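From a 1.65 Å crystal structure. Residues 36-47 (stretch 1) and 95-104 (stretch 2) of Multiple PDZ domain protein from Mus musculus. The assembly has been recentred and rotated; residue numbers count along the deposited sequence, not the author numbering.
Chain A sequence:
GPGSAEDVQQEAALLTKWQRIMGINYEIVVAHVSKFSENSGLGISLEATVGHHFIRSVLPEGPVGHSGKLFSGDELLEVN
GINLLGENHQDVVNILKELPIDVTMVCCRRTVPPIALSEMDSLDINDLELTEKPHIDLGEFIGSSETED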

# COMPACT_ATOMS: atom_id res chain seq x y z
N PHE A 36 -2.08 13.85 -7.00
CA PHE A 36 -2.57 14.91 -7.89
C PHE A 36 -1.60 16.11 -7.89
O PHE A 36 -1.62 16.94 -8.81
CB PHE A 36 -3.97 15.35 -7.46
CG PHE A 36 -5.02 14.26 -7.56
CD1 PHE A 36 -4.83 13.13 -8.34
CD2 PHE A 36 -6.21 14.38 -6.85
CE1 PHE A 36 -5.81 12.14 -8.42
CE2 PHE A 36 -7.19 13.43 -6.92
CZ PHE A 36 -7.00 12.29 -7.72
N SER A 37 -0.79 16.21 -6.84
CA SER A 37 0.22 17.26 -6.70
C SER A 37 1.27 16.86 -5.66
O SER A 37 1.02 15.99 -4.83
CB SER A 37 -0.44 18.58 -6.30
OG SER A 37 -0.62 18.61 -4.89
N GLU A 38 2.44 17.48 -5.71
CA GLU A 38 3.52 17.13 -4.78
C GLU A 38 3.09 17.40 -3.32
O GLU A 38 3.47 16.68 -2.40
CB GLU A 38 4.80 17.90 -5.12
N ASN A 39 2.27 18.44 -3.16
CA ASN A 39 1.87 18.92 -1.84
C ASN A 39 0.56 18.32 -1.32
O ASN A 39 -0.00 18.81 -0.34
CB ASN A 39 1.75 20.45 -1.87
N SER A 40 0.06 17.27 -1.97
CA SER A 40 -1.18 16.65 -1.51
C SER A 40 -0.96 15.18 -1.19
O SER A 40 0.17 14.67 -1.30
CB SER A 40 -2.28 16.81 -2.54
OG SER A 40 -1.82 16.41 -3.82
N GLY A 41 -2.02 14.50 -0.77
CA GLY A 41 -1.85 13.19 -0.20
C GLY A 41 -2.42 12.07 -1.05
O GLY A 41 -2.67 12.22 -2.23
N LEU A 42 -2.62 10.94 -0.40
CA LEU A 42 -3.08 9.74 -1.08
C LEU A 42 -4.59 9.55 -1.14
O LEU A 42 -5.05 8.63 -1.83
CB LEU A 42 -2.48 8.52 -0.36
CG LEU A 42 -0.95 8.45 -0.39
CD1 LEU A 42 -0.41 7.38 0.61
CD2 LEU A 42 -0.47 8.16 -1.81
N GLY A 43 -5.37 10.35 -0.42
CA GLY A 43 -6.81 10.11 -0.41
C GLY A 43 -7.30 8.93 0.41
O GLY A 43 -8.31 8.31 0.06
N ILE A 44 -6.59 8.62 1.51
CA ILE A 44 -7.01 7.53 2.40
C ILE A 44 -6.96 8.02 3.85
O ILE A 44 -6.19 8.91 4.19
CB ILE A 44 -6.12 6.30 2.31
CG1 ILE A 44 -4.65 6.68 2.58
CG2 ILE A 44 -6.30 5.64 0.93
CD1 ILE A 44 -3.72 5.45 2.54
N SER A 45 -7.80 7.44 4.70
CA SER A 45 -7.57 7.61 6.14
C SER A 45 -7.05 6.30 6.66
O SER A 45 -7.31 5.24 6.08
CB SER A 45 -8.83 7.99 6.89
OG SER A 45 -9.82 7.01 6.76
N LEU A 46 -6.34 6.38 7.78
CA LEU A 46 -5.70 5.20 8.35
C LEU A 46 -6.26 4.86 9.70
O LEU A 46 -6.80 5.73 10.42
CB LEU A 46 -4.19 5.42 8.51
CG LEU A 46 -3.31 5.77 7.33
CD1 LEU A 46 -1.87 5.77 7.84
CD2 LEU A 46 -3.46 4.74 6.26
N GLU A 47 -6.10 3.60 10.07
CA GLU A 47 -6.27 3.20 11.44
C GLU A 47 -5.20 2.20 11.75
O GLU A 47 -4.59 1.63 10.86
CB GLU A 47 -7.65 2.63 11.69
CG GLU A 47 -7.98 1.44 10.84
CD GLU A 47 -9.44 1.09 10.95
OE1 GLU A 47 -9.86 0.06 10.38
OE2 GLU A 47 -10.17 1.86 11.61
N ILE A 95 6.79 8.43 6.57
CA ILE A 95 7.13 7.83 5.28
C ILE A 95 6.05 8.18 4.23
O ILE A 95 6.38 8.59 3.11
CB ILE A 95 7.28 6.30 5.40
CG1 ILE A 95 8.60 5.93 6.14
CG2 ILE A 95 7.30 5.66 3.99
CD1 ILE A 95 8.65 4.51 6.75
N LEU A 96 4.77 8.05 4.56
CA LEU A 96 3.71 8.36 3.60
C LEU A 96 3.75 9.84 3.19
O LEU A 96 3.54 10.19 2.02
CB LEU A 96 2.32 8.00 4.17
CG LEU A 96 2.15 6.51 4.45
CD1 LEU A 96 0.86 6.26 5.19
CD2 LEU A 96 2.17 5.68 3.15
N LYS A 97 4.01 10.71 4.16
CA LYS A 97 4.01 12.16 3.85
C LYS A 97 5.10 12.55 2.87
O LYS A 97 4.95 13.50 2.11
CB LYS A 97 4.18 12.98 5.14
CG LYS A 97 2.90 13.08 5.95
N GLU A 98 6.21 11.84 2.91
CA GLU A 98 7.39 12.19 2.12
C GLU A 98 7.41 11.56 0.74
O GLU A 98 8.40 11.68 0.02
CB GLU A 98 8.66 11.76 2.87
CG GLU A 98 8.93 12.56 4.14
N LEU A 99 6.35 10.84 0.39
CA LEU A 99 6.30 10.18 -0.90
C LEU A 99 6.28 11.18 -2.06
O LEU A 99 5.65 12.23 -1.96
CB LEU A 99 5.06 9.28 -0.99
CG LEU A 99 5.21 8.02 -0.14
CD1 LEU A 99 3.88 7.33 -0.08
CD2 LEU A 99 6.29 7.11 -0.73
N PRO A 100 6.97 10.84 -3.16
CA PRO A 100 6.85 11.62 -4.40
C PRO A 100 5.50 11.41 -5.08
O PRO A 100 4.65 10.68 -4.57
CB PRO A 100 7.97 11.05 -5.25
CG PRO A 100 7.95 9.58 -4.88
CD PRO A 100 7.78 9.63 -3.35
N ILE A 101 5.29 12.05 -6.23
CA ILE A 101 4.03 11.93 -6.96
C ILE A 101 3.63 10.50 -7.32
O ILE A 101 2.47 10.11 -7.16
CB ILE A 101 4.11 12.76 -8.26
CG1 ILE A 101 4.08 14.23 -7.90
CG2 ILE A 101 2.96 12.42 -9.19
CD1 ILE A 101 2.79 14.62 -7.34
N ASP A 102 4.59 9.73 -7.82
CA ASP A 102 4.33 8.37 -8.27
C ASP A 102 4.66 7.38 -7.17
O ASP A 102 5.79 7.34 -6.70
CB ASP A 102 5.13 8.06 -9.53
CG ASP A 102 4.65 8.85 -10.74
OD1 ASP A 102 3.41 9.03 -10.89
OD2 ASP A 102 5.50 9.31 -11.53
N VAL A 103 3.68 6.55 -6.80
CA VAL A 103 3.84 5.67 -5.65
C VAL A 103 3.45 4.25 -6.01
O VAL A 103 2.41 4.02 -6.61
CB VAL A 103 2.95 6.13 -4.47
CG1 VAL A 103 3.17 5.20 -3.27
CG2 VAL A 103 3.30 7.57 -4.10
N THR A 104 4.29 3.30 -5.66
CA THR A 104 3.92 1.90 -5.77
C THR A 104 3.63 1.39 -4.37
O THR A 104 4.52 1.36 -3.55
CB THR A 104 5.06 1.08 -6.40
OG1 THR A 104 5.26 1.57 -7.74
CG2 THR A 104 4.69 -0.43 -6.46

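The contact between the two stretches is small, burying 303 Å² in total, and is made chiefly by aliphatic side chains; no hydrogen bond joins the stretches among the atoms modelled.

Stretch 2 opens with the last turn of a helix. Ile 95, at its start, is out of reach of stretch 1, and the first residue to make contact is Leu 96, whose CA-to-CB bond points toward the other stretch. In its m,t rotamer the side chain splits into two methyls that meet two different leucines. Leu 96 CD1 lies 3.8 Å from Leu 46 CD1, on the strand of stretch 1, while Leu 96 CD2 lies 4.0 Å from Leu 42 CD1, in the loop that precedes this strand. Leu 96 therefore bridges two points of stretch 1 that are four residues apart, and both distances are those of ordinary van der Waals packing.

Lys 97 and Glu 98 direct their CA-to-CB bonds away and take no part. Here the chain leaves the helix, with weak backbone hydrogen bonds from Glu 98 N to Ile 95 O and from Leu 99 N to Leu 96 O, both 3.3 Å. Leu 99 starts out sideways, but the end of its side chain comes nearer, bringing CD1 to 4.3 Å from CD1 of Leu 42. The same methyl of Leu 42 thus packs against both Leu 96 and Leu 99.

Pro 100 points away, and the contact resumes at Ile 101 with a different character. Its CA-to-CB bond is also sideways, yet the m,m rotamer carries Ile 101 CD1 against the backbone of the Ser 37 to Ser 40 turn, 3.2 Å from Ser 37 C and 3.3 Å from Glu 38 N. These are tight approaches of a methyl group to a peptide unit; of the Glu 38 side chain only CB is modelled, and it lies 4.4 Å from Ile 101 CD1. The turn is of type I, closed by a hydrogen bond from Ser 40 N to Ser 37 O (3.3 Å) and braced by another between Ser 37 OG and Ser 40 OG (2.7 Å), in which either hydroxyl could be the donor.

Beyond Ile 101 the chain enters a strand, and the alternation of side chains is evident: Asp 102 and Thr 104 are out of reach, whereas Val 103 between them points toward stretch 1. Val 103 CG2 stands 4.5 Å from Leu 42 CD2, a looser approach than those made by Leu 96. Leu 42, buried and directed toward stretch 2, is thus the common partner of Leu 96, Leu 99 and Val 103.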